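Local coordinates for protein flavin-containing monooxygenase (Allium sativum, PDB 6WPU) that probably uses its bound FAD to oxygenate the sulfur of S-allyl-L-cysteine, making it a flavin-dependent S-monooxygenase of garlic, at residues A[59-64]-A[121-126]; A[101-106]-A[127-132]; A[84-89]-A[227-232]. All blocks are in the same frame, centred on the assembly; numbering follows the deposited sequence.

From the N terminus, the chain first lays down 59-64, beside the FAD, then 84-89 and 101-106, before the helix 120-133 begins. Residues 121-126 close contact 1 against the first of these segments, and directly after them on the same helix 127-132 closes contact 2 against the third. Contact 3 stays open until 227-232, so the whole of contact 2 falls within its span, whereas contact 1 crosses both of the others. Tyr-126 and Tyr-103 join contacts 1 and 2, and Tyr-63 and Leu-85 bring contacts 1 and 3 together. Helix 120-133 is thus fastened to two loops, while contact 3 reaches across to helix 225-234.

Contact 1 of 3, residues A[59-64]-A[121-126]; sequences GTWIYT and EEVLDY. With FAD (flavin-adenine dinucleotide), chain B.
Trp-61 lays its indole against Val-123 of helix 120-133 while its far edge serves the cofactor. The side chain leaves the backbone with CG anti to the carbonyl carbon (chi1 -72°), which directs the ring between helix and flavin. Its CB lies 4.4 Å from Leu-124 CD1, a loose apolar contact. From CG onward the ring is met over one face by the valine: Val-123 CG1 stands 3.6 Å from the centroid of the six-membered ring, 17° off the normal, a CH-pi contact, with CB and CG2 of the valine resting nearer CE3 and CZ3. On the pyrrole side CD1 approaches FAD O4' at 3.4 Å, and NE1 donates to FAD O3' in a 3.1 Å hydrogen bond with an N-H...O angle of 155°. At the outer end of the six-membered ring CZ2, with CH2 beside it, comes within 3.5 Å of FAD C4X, an atom of the isoalloxazine itself.

The loop that carries Trp-61 follows strand 47-52 of the parallel sheet in the Rossmann-type FAD-binding fold. Just before the tryptophan, Thr-60 N gives FAD O1A a nearly straight bond of 2.8 Å, so backbone and indole hold two parts of the cofactor. Leu-124 packs on the backbone side of the indole: its CB sits 3.5 Å from Trp-61 O, and its CD1 meets Ile-62 CG1 at 3.8 Å, on the less buried flank.

Contact 2 of 3, residues A[101-106]-A[127-132]; sequences LDYPFV and LERFGR
Tyr-103 presents the face of its ring to the edge of Phe-130, and this pair forms the dense half of the contact. It is an offset edge-to-face stack, with centroids 5.7 Å apart and planes at 77°. The Tyr-103 CD2 atom lies in the plane of the phenylalanine ring, at its rim, 3.7 Å from Phe-130 CD2. The tyrosine also runs beside the helix backbone, its CE2 3.7 Å from Phe-130 CA. Because CG is anti to the backbone N (chi1 -161°), the ring extends from the loop straight at the helix, and its OH ends 3.4 Å from Arg-129 CB.

Phe-130 is buried, packing also on Leu-35, Val-36 and Arg-39 of helix 32-43, the helix that follows the first strand of the Rossmann-type fold. Contact 2 therefore ties the 101-106 loop to helix 120-133, which itself packs on helix 32-43. The loop itself turns at Phe-105, the centre of an inverse gamma turn whose Val-106 N to Pro-104 O bond of 2.9 Å is weak. Trading the tyrosine for an alanine would probably open a gap over the Phe-130 edge and leave the arginine stem without its neighbour.

The other half is slack and partly exposed. The guanidinium of Arg-129 is inclined at 38° to the Tyr-103 ring, reached through a bend at chi3, and NH2 passes 3.7 Å from Tyr-103 OH. Its NH1 stands equally far, 3.7 Å, from Val-106 O, and neither approach counts as a hydrogen bond. Asp-102 turns instead to Arg-39 and Arg-43, whereas the carbonyl of Tyr-103 is taken by Tyr-126 OH.

Contact 3 of 3, residues A[84-89]-A[227-232]; sequences SLYKSL and AVDISR. With SO4 (sulfate ion), chain D.
Tyr-86 carries the packing against 227-232, with its CD1-CE1 side on Ile-230 and its OH against Asp-229 CB. Its CE1 lies 3.6 Å from Ile-230 CG1, and the ring reaches there because CG stands in the crowded position between the backbone N and the carbonyl carbon (chi1 48°). The phenol continues past the isoleucine until OH sits 3.1 Å from Asp-229 CB, a tight approach to a carbon, with the ring and carboxylate planes 58° apart. Tyr-86 also starts a type I beta turn ending at Leu-89, whose CB leans over one ring face.

The charged interactions belong to the helix. Asp-229 OD1 is met nearly in line with its C-O bond by Arg-232 NH2 in a salt bridge of 3.2 Å, but its stronger salt bridge goes to Arg-437 NH2. Arg-232 NH2 also holds sulfate O3 at 2.6 Å and NH1 holds sulfate O1 at 3.0 Å, with Arg-90 gripping the ion too. A 2.8 Å hydrogen bond joins Ser-231 OG to Ala-227 O.

This helix follows strand 217-221 in what is probably the second, NADPH-binding domain of the family. No hydrogen bond crosses between 84-89 and 227-232, though Ser-88 OG bonds Asp-233 OD1 one residue further along the helix. Asp-229, paired with Arg-232 and Arg-437, probably holds the Arg-232 guanidinium turned to the sulfate, itself likely from the crystallisation liquor.

Contact 1 of 3, residues A[59-64]-A[121-126]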
# COMPACT_ATOMS: atom_id res chain seq x y z
N GLY A 59 7.26 -8.59 1.01
CA GLY A 59 6.88 -7.41 1.76
C GLY A 59 5.63 -7.64 2.61
O GLY A 59 5.53 -8.59 3.39
N THR A 60 4.66 -6.74 2.43
CA THR A 60 3.42 -6.77 3.20
C THR A 60 2.75 -8.13 3.14
O THR A 60 2.15 -8.58 4.12
CB THR A 60 2.48 -5.69 2.67
OG1 THR A 60 2.92 -4.42 3.14
CG2 THR A 60 1.05 -5.94 3.13
N TRP A 61 2.85 -8.82 1.99
CA TRP A 61 2.09 -10.04 1.77
C TRP A 61 2.66 -11.25 2.53
O TRP A 61 2.07 -12.34 2.46
CB TRP A 61 2.01 -10.32 0.27
CG TRP A 61 1.09 -9.34 -0.40
CD1 TRP A 61 1.42 -8.28 -1.18
CD2 TRP A 61 -0.34 -9.32 -0.29
NE1 TRP A 61 0.30 -7.61 -1.59
CE2 TRP A 61 -0.80 -8.23 -1.05
CE3 TRP A 61 -1.27 -10.14 0.36
CZ2 TRP A 61 -2.16 -7.93 -1.18
CZ3 TRP A 61 -2.61 -9.84 0.24
CH2 TRP A 61 -3.04 -8.75 -0.53
N ILE A 62 3.76 -11.09 3.25
CA ILE A 62 4.23 -12.11 4.19
C ILE A 62 3.46 -11.93 5.50
O ILE A 62 3.81 -11.07 6.31
CB ILE A 62 5.74 -12.02 4.43
CG1 ILE A 62 6.51 -12.02 3.11
CG2 ILE A 62 6.20 -13.17 5.32
CD1 ILE A 62 7.99 -11.71 3.30
N TYR A 63 2.42 -12.74 5.73
CA TYR A 63 1.76 -12.70 7.03
C TYR A 63 2.73 -13.10 8.13
O TYR A 63 3.55 -14.01 7.96
CB TYR A 63 0.54 -13.62 7.07
CG TYR A 63 -0.05 -13.75 8.45
CD1 TYR A 63 -0.80 -12.72 9.00
CD2 TYR A 63 0.16 -14.90 9.22
CE1 TYR A 63 -1.33 -12.81 10.28
CE2 TYR A 63 -0.37 -15.00 10.51
CZ TYR A 63 -1.12 -13.95 11.02
OH TYR A 63 -1.66 -14.03 12.29
N THR A 64 2.67 -12.40 9.26
CA THR A 64 3.38 -12.86 10.46
C THR A 64 2.48 -12.64 11.67
O THR A 64 1.83 -11.59 11.77
CB THR A 64 4.72 -12.14 10.68
OG1 THR A 64 5.28 -12.59 11.92
CG2 THR A 64 4.55 -10.61 10.74
N GLU A 121 -2.12 -15.73 1.63
CA GLU A 121 -1.15 -16.76 1.26
C GLU A 121 -1.10 -16.95 -0.25
O GLU A 121 -0.03 -17.20 -0.81
CB GLU A 121 -1.50 -18.08 1.94
CG GLU A 121 -0.61 -18.45 3.11
CD GLU A 121 -1.26 -19.45 4.05
OE1 GLU A 121 -1.28 -19.18 5.27
OE2 GLU A 121 -1.77 -20.49 3.57
N GLU A 122 -2.24 -16.86 -0.91
CA GLU A 122 -2.28 -17.05 -2.35
C GLU A 122 -1.59 -15.90 -3.07
O GLU A 122 -0.96 -16.10 -4.11
CB GLU A 122 -3.73 -17.20 -2.82
CG GLU A 122 -3.92 -17.52 -4.30
CD GLU A 122 -3.63 -18.98 -4.67
OE1 GLU A 122 -3.69 -19.29 -5.88
OE2 GLU A 122 -3.36 -19.82 -3.78
N VAL A 123 -1.67 -14.68 -2.53
CA VAL A 123 -0.99 -13.56 -3.16
C VAL A 123 0.51 -13.70 -2.99
O VAL A 123 1.29 -13.46 -3.93
CB VAL A 123 -1.50 -12.23 -2.58
CG1 VAL A 123 -0.83 -11.05 -3.26
CG2 VAL A 123 -3.00 -12.15 -2.71
N LEU A 124 0.95 -14.10 -1.79
CA LEU A 124 2.37 -14.31 -1.56
C LEU A 124 2.94 -15.37 -2.50
O LEU A 124 4.02 -15.19 -3.07
CB LEU A 124 2.63 -14.69 -0.10
CG LEU A 124 4.11 -14.92 0.24
CD1 LEU A 124 4.88 -13.62 0.11
CD2 LEU A 124 4.27 -15.51 1.64
N ASP A 125 2.22 -16.48 -2.66
CA ASP A 125 2.67 -17.52 -3.57
C ASP A 125 2.79 -16.97 -4.99
O ASP A 125 3.73 -17.29 -5.72
CB ASP A 125 1.72 -18.72 -3.52
CG ASP A 125 2.21 -19.90 -4.37
OD1 ASP A 125 3.35 -20.38 -4.14
OD2 ASP A 125 1.45 -20.35 -5.25
N TYR A 126 1.85 -16.11 -5.38
CA TYR A 126 1.90 -15.47 -6.69
C TYR A 126 3.17 -14.64 -6.84
O TYR A 126 3.88 -14.74 -7.85
CB TYR A 126 0.64 -14.63 -6.89
CG TYR A 126 0.65 -13.72 -8.10
CD1 TYR A 126 0.38 -14.21 -9.38
CD2 TYR A 126 0.90 -12.36 -7.96
CE1 TYR A 126 0.37 -13.37 -10.48
CE2 TYR A 126 0.89 -11.52 -9.06
CZ TYR A 126 0.63 -12.03 -10.31
OH TYR A 126 0.63 -11.17 -11.39
PA FAD B . 5.61 -3.55 0.68
O1A FAD B . 4.75 -4.80 0.48
O2A FAD B . 5.59 -2.83 1.93
O5B FAD B . 7.09 -3.83 0.53
C5B FAD B . 8.18 -2.97 0.84
C4B FAD B . 9.47 -3.79 1.08
O4B FAD B . 10.61 -3.01 1.28
C3B FAD B . 9.36 -4.73 2.25
O3B FAD B . 9.72 -6.02 1.89
C2B FAD B . 10.32 -4.19 3.25
O2B FAD B . 10.89 -5.17 4.05
C1B FAD B . 11.34 -3.55 2.35
N9A FAD B . 12.08 -2.48 2.97
C8A FAD B . 11.53 -1.42 3.68
N7A FAD B . 12.50 -0.61 4.12
C5A FAD B . 13.74 -1.12 3.73
C6A FAD B . 15.07 -0.72 3.91
N6A FAD B . 15.40 0.48 4.63
N1A FAD B . 16.06 -1.45 3.37
C2A FAD B . 15.81 -2.60 2.67
N3A FAD B . 14.54 -3.03 2.48
C4A FAD B . 13.50 -2.32 2.99
N1 FAD B . -3.32 -4.63 -2.83
C2 FAD B . -3.99 -5.55 -3.71
O2 FAD B . -3.64 -5.62 -5.02
N3 FAD B . -5.06 -6.29 -3.27
C4 FAD B . -5.45 -6.23 -1.95
O4 FAD B . -6.49 -6.96 -1.48
C4X FAD B . -4.65 -5.49 -0.96
N5 FAD B . -4.91 -5.62 0.40
C5X FAD B . -4.11 -4.95 1.31
C6 FAD B . -4.38 -5.07 2.68
C7 FAD B . -3.57 -4.41 3.60
C7M FAD B . -3.88 -4.54 5.07
C8 FAD B . -2.51 -3.62 3.16
C8M FAD B . -1.63 -2.88 4.12
C9 FAD B . -2.24 -3.49 1.80
C9A FAD B . -3.04 -4.15 0.88
N10 FAD B . -2.75 -4.03 -0.53
C10 FAD B . -3.55 -4.70 -1.46
C1' FAD B . -1.65 -3.16 -0.99
C2' FAD B . -0.22 -3.65 -0.89
O2' FAD B . 0.51 -2.70 -0.23
C3' FAD B . 0.27 -3.72 -2.32
O3' FAD B . -0.40 -4.81 -2.82
C4' FAD B . 1.77 -3.94 -2.49
O4' FAD B . 2.13 -4.99 -1.67
C5' FAD B . 2.67 -2.73 -2.26
O5' FAD B . 3.94 -3.31 -2.12
P FAD B . 5.35 -2.63 -1.89
O1P FAD B . 6.51 -3.44 -2.58
O2P FAD B . 5.13 -1.12 -2.31
O3P FAD B . 5.36 -2.40 -0.26

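Contact 2 of 3, residues A[101-106]-A[127-132]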
# COMPACT_ATOMS: atom_id res chain seq x y z
N LEU A 101 0.44 -7.01 -15.52
CA LEU A 101 -0.18 -6.98 -16.85
C LEU A 101 0.26 -8.14 -17.73
O LEU A 101 -0.49 -8.56 -18.62
CB LEU A 101 0.15 -5.64 -17.53
CG LEU A 101 -0.42 -4.43 -16.78
CD1 LEU A 101 0.05 -3.14 -17.40
CD2 LEU A 101 -1.94 -4.51 -16.73
N ASP A 102 1.47 -8.66 -17.55
CA ASP A 102 1.92 -9.77 -18.38
C ASP A 102 2.07 -11.06 -17.58
O ASP A 102 2.80 -11.96 -17.99
CB ASP A 102 3.22 -9.41 -19.10
CG ASP A 102 4.39 -9.25 -18.13
OD1 ASP A 102 4.16 -9.23 -16.90
OD2 ASP A 102 5.54 -9.17 -18.61
N TYR A 103 1.38 -11.16 -16.45
CA TYR A 103 1.52 -12.30 -15.55
C TYR A 103 0.21 -12.49 -14.81
O TYR A 103 0.08 -12.11 -13.64
CB TYR A 103 2.68 -12.09 -14.58
CG TYR A 103 3.17 -13.37 -13.96
CD1 TYR A 103 3.67 -14.40 -14.76
CD2 TYR A 103 3.15 -13.55 -12.58
CE1 TYR A 103 4.12 -15.58 -14.20
CE2 TYR A 103 3.60 -14.72 -12.01
CZ TYR A 103 4.08 -15.73 -12.82
OH TYR A 103 4.53 -16.89 -12.24
N PRO A 104 -0.80 -13.07 -15.47
CA PRO A 104 -2.14 -13.11 -14.88
C PRO A 104 -2.18 -13.84 -13.55
O PRO A 104 -1.57 -14.90 -13.38
CB PRO A 104 -2.97 -13.85 -15.94
CG PRO A 104 -2.24 -13.56 -17.23
CD PRO A 104 -0.78 -13.54 -16.86
N PHE A 105 -2.91 -13.26 -12.59
CA PHE A 105 -3.04 -13.84 -11.26
C PHE A 105 -4.14 -14.91 -11.28
O PHE A 105 -5.15 -14.84 -10.58
CB PHE A 105 -3.32 -12.73 -10.24
CG PHE A 105 -3.38 -13.19 -8.79
CD1 PHE A 105 -2.93 -14.45 -8.40
CD2 PHE A 105 -3.88 -12.34 -7.81
CE1 PHE A 105 -2.99 -14.85 -7.07
CE2 PHE A 105 -3.94 -12.74 -6.47
CZ PHE A 105 -3.50 -13.99 -6.10
N VAL A 106 -3.91 -15.93 -12.11
CA VAL A 106 -4.86 -17.02 -12.26
C VAL A 106 -4.58 -18.09 -11.21
O VAL A 106 -3.58 -18.01 -10.48
CB VAL A 106 -4.85 -17.62 -13.68
CG1 VAL A 106 -5.43 -16.63 -14.68
CG2 VAL A 106 -3.44 -18.04 -14.10
N LEU A 127 3.50 -13.82 -5.83
CA LEU A 127 4.72 -13.01 -5.91
C LEU A 127 5.96 -13.89 -5.93
O LEU A 127 6.95 -13.56 -6.61
CB LEU A 127 4.78 -12.03 -4.74
CG LEU A 127 3.67 -10.98 -4.68
CD1 LEU A 127 3.82 -10.11 -3.43
CD2 LEU A 127 3.67 -10.14 -5.94
N GLU A 128 5.94 -15.01 -5.21
CA GLU A 128 7.10 -15.91 -5.23
C GLU A 128 7.25 -16.57 -6.59
O GLU A 128 8.37 -16.69 -7.10
CB GLU A 128 6.97 -16.96 -4.12
CG GLU A 128 7.18 -16.37 -2.72
CD GLU A 128 6.72 -17.31 -1.60
OE1 GLU A 128 6.14 -18.37 -1.91
OE2 GLU A 128 6.95 -16.97 -0.41
N ARG A 129 6.14 -17.00 -7.20
CA ARG A 129 6.19 -17.53 -8.56
C ARG A 129 6.71 -16.47 -9.52
O ARG A 129 7.55 -16.76 -10.38
CB ARG A 129 4.81 -18.04 -9.00
CG ARG A 129 4.29 -19.28 -8.27
CD ARG A 129 3.09 -19.92 -9.00
NE ARG A 129 1.83 -19.24 -8.73
CZ ARG A 129 1.08 -18.60 -9.64
NH1 ARG A 129 -0.06 -18.03 -9.26
NH2 ARG A 129 1.47 -18.54 -10.91
N PHE A 130 6.21 -15.24 -9.39
CA PHE A 130 6.72 -14.12 -10.17
C PHE A 130 8.22 -13.99 -10.01
O PHE A 130 8.96 -13.94 -11.00
CB PHE A 130 6.01 -12.83 -9.74
CG PHE A 130 6.49 -11.59 -10.47
CD1 PHE A 130 7.65 -10.94 -10.08
CD2 PHE A 130 5.77 -11.09 -11.55
CE1 PHE A 130 8.09 -9.80 -10.74
CE2 PHE A 130 6.21 -9.95 -12.23
CZ PHE A 130 7.37 -9.31 -11.82
N GLY A 131 8.70 -13.89 -8.77
CA GLY A 131 10.12 -13.73 -8.52
C GLY A 131 10.98 -14.83 -9.14
O GLY A 131 12.10 -14.58 -9.57
N ARG A 132 10.46 -16.06 -9.19
CA ARG A 132 11.16 -17.14 -9.87
C ARG A 132 11.04 -17.00 -11.38
O ARG A 132 12.03 -17.12 -12.11
CB ARG A 132 10.63 -18.50 -9.42
CG ARG A 132 11.16 -18.96 -8.07
CD ARG A 132 10.72 -20.38 -7.72
NE ARG A 132 9.28 -20.49 -7.48
CZ ARG A 132 8.70 -20.38 -6.29
NH1 ARG A 132 9.43 -20.15 -5.20
NH2 ARG A 132 7.38 -20.49 -6.18

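Contact 3 of 3, residues A[84-89]-A[227-232]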
# COMPACT_ATOMS: atom_id res chain seq x y z
N SER A 84 1.28 -5.58 8.02
CA SER A 84 0.03 -5.27 8.71
C SER A 84 -1.07 -6.31 8.47
O SER A 84 -2.20 -6.09 8.90
CB SER A 84 -0.50 -3.90 8.26
OG SER A 84 0.50 -2.91 8.42
N LEU A 85 -0.79 -7.40 7.76
CA LEU A 85 -1.87 -8.34 7.44
C LEU A 85 -2.36 -9.03 8.70
O LEU A 85 -1.57 -9.39 9.57
CB LEU A 85 -1.40 -9.41 6.46
CG LEU A 85 -0.92 -9.06 5.06
CD1 LEU A 85 -0.43 -10.35 4.37
CD2 LEU A 85 -2.01 -8.40 4.28
N TYR A 86 -3.68 -9.24 8.78
CA TYR A 86 -4.23 -10.11 9.82
C TYR A 86 -4.48 -11.49 9.21
O TYR A 86 -4.49 -11.67 7.99
CB TYR A 86 -5.50 -9.53 10.44
CG TYR A 86 -6.52 -9.03 9.43
CD1 TYR A 86 -6.45 -7.72 8.92
CD2 TYR A 86 -7.56 -9.85 9.00
CE1 TYR A 86 -7.36 -7.27 7.99
CE2 TYR A 86 -8.50 -9.39 8.07
CZ TYR A 86 -8.39 -8.11 7.58
OH TYR A 86 -9.30 -7.64 6.67
N LYS A 87 -4.67 -12.48 10.09
CA LYS A 87 -4.54 -13.87 9.63
C LYS A 87 -5.61 -14.25 8.61
O LYS A 87 -5.33 -14.98 7.66
CB LYS A 87 -4.57 -14.82 10.82
CG LYS A 87 -4.41 -16.29 10.43
CD LYS A 87 -4.26 -17.16 11.68
CE LYS A 87 -4.29 -18.65 11.38
NZ LYS A 87 -5.69 -19.16 11.29
N SER A 88 -6.84 -13.77 8.79
CA SER A 88 -7.92 -14.17 7.89
C SER A 88 -8.02 -13.31 6.63
O SER A 88 -8.92 -13.55 5.82
CB SER A 88 -9.27 -14.15 8.61
OG SER A 88 -9.56 -12.82 9.00
N LEU A 89 -7.12 -12.35 6.43
CA LEU A 89 -7.28 -11.39 5.35
C LEU A 89 -7.40 -12.09 4.00
O LEU A 89 -6.64 -13.00 3.69
CB LEU A 89 -6.12 -10.39 5.33
CG LEU A 89 -6.23 -9.31 4.25
CD1 LEU A 89 -5.77 -7.94 4.78
CD2 LEU A 89 -5.46 -9.70 2.94
N ALA A 227 -11.54 -1.21 7.55
CA ALA A 227 -12.02 -1.16 8.93
C ALA A 227 -13.24 -2.06 9.10
O ALA A 227 -13.39 -2.71 10.14
CB ALA A 227 -12.33 0.28 9.33
N VAL A 228 -14.09 -2.15 8.08
CA VAL A 228 -15.24 -3.04 8.17
C VAL A 228 -14.80 -4.50 8.19
O VAL A 228 -15.37 -5.32 8.92
CB VAL A 228 -16.22 -2.74 7.02
CG1 VAL A 228 -17.45 -3.61 7.15
CG2 VAL A 228 -16.62 -1.28 7.04
N ASP A 229 -13.78 -4.85 7.39
CA ASP A 229 -13.23 -6.21 7.40
C ASP A 229 -12.75 -6.61 8.79
O ASP A 229 -13.03 -7.71 9.27
CB ASP A 229 -12.06 -6.33 6.41
CG ASP A 229 -12.50 -6.52 4.97
OD1 ASP A 229 -13.62 -7.01 4.73
OD2 ASP A 229 -11.70 -6.18 4.06
N ILE A 230 -11.97 -5.74 9.42
CA ILE A 230 -11.45 -6.07 10.74
C ILE A 230 -12.58 -6.18 11.75
O ILE A 230 -12.63 -7.12 12.55
CB ILE A 230 -10.39 -5.03 11.16
CG1 ILE A 230 -9.13 -5.23 10.31
CG2 ILE A 230 -10.10 -5.17 12.65
CD1 ILE A 230 -7.96 -4.38 10.73
N SER A 231 -13.54 -5.23 11.69
CA SER A 231 -14.71 -5.28 12.56
C SER A 231 -15.44 -6.61 12.44
O SER A 231 -15.79 -7.22 13.46
CB SER A 231 -15.66 -4.13 12.22
OG SER A 231 -15.01 -2.89 12.38
N ARG A 232 -15.68 -7.06 11.21
CA ARG A 232 -16.37 -8.34 11.04
C ARG A 232 -15.54 -9.49 11.59
O ARG A 232 -16.08 -10.42 12.20
CB ARG A 232 -16.71 -8.56 9.57
CG ARG A 232 -17.77 -7.59 9.05
CD ARG A 232 -18.34 -8.03 7.71
NE ARG A 232 -17.30 -8.11 6.70
CZ ARG A 232 -16.86 -9.25 6.18
NH1 ARG A 232 -17.40 -10.42 6.55
NH2 ARG A 232 -15.89 -9.22 5.28
S SO4 D . -15.39 -12.59 4.15
O1 SO4 D . -16.17 -12.85 5.36
O2 SO4 D . -16.31 -12.52 3.01
O3 SO4 D . -14.70 -11.31 4.26
O4 SO4 D . -14.38 -13.64 3.97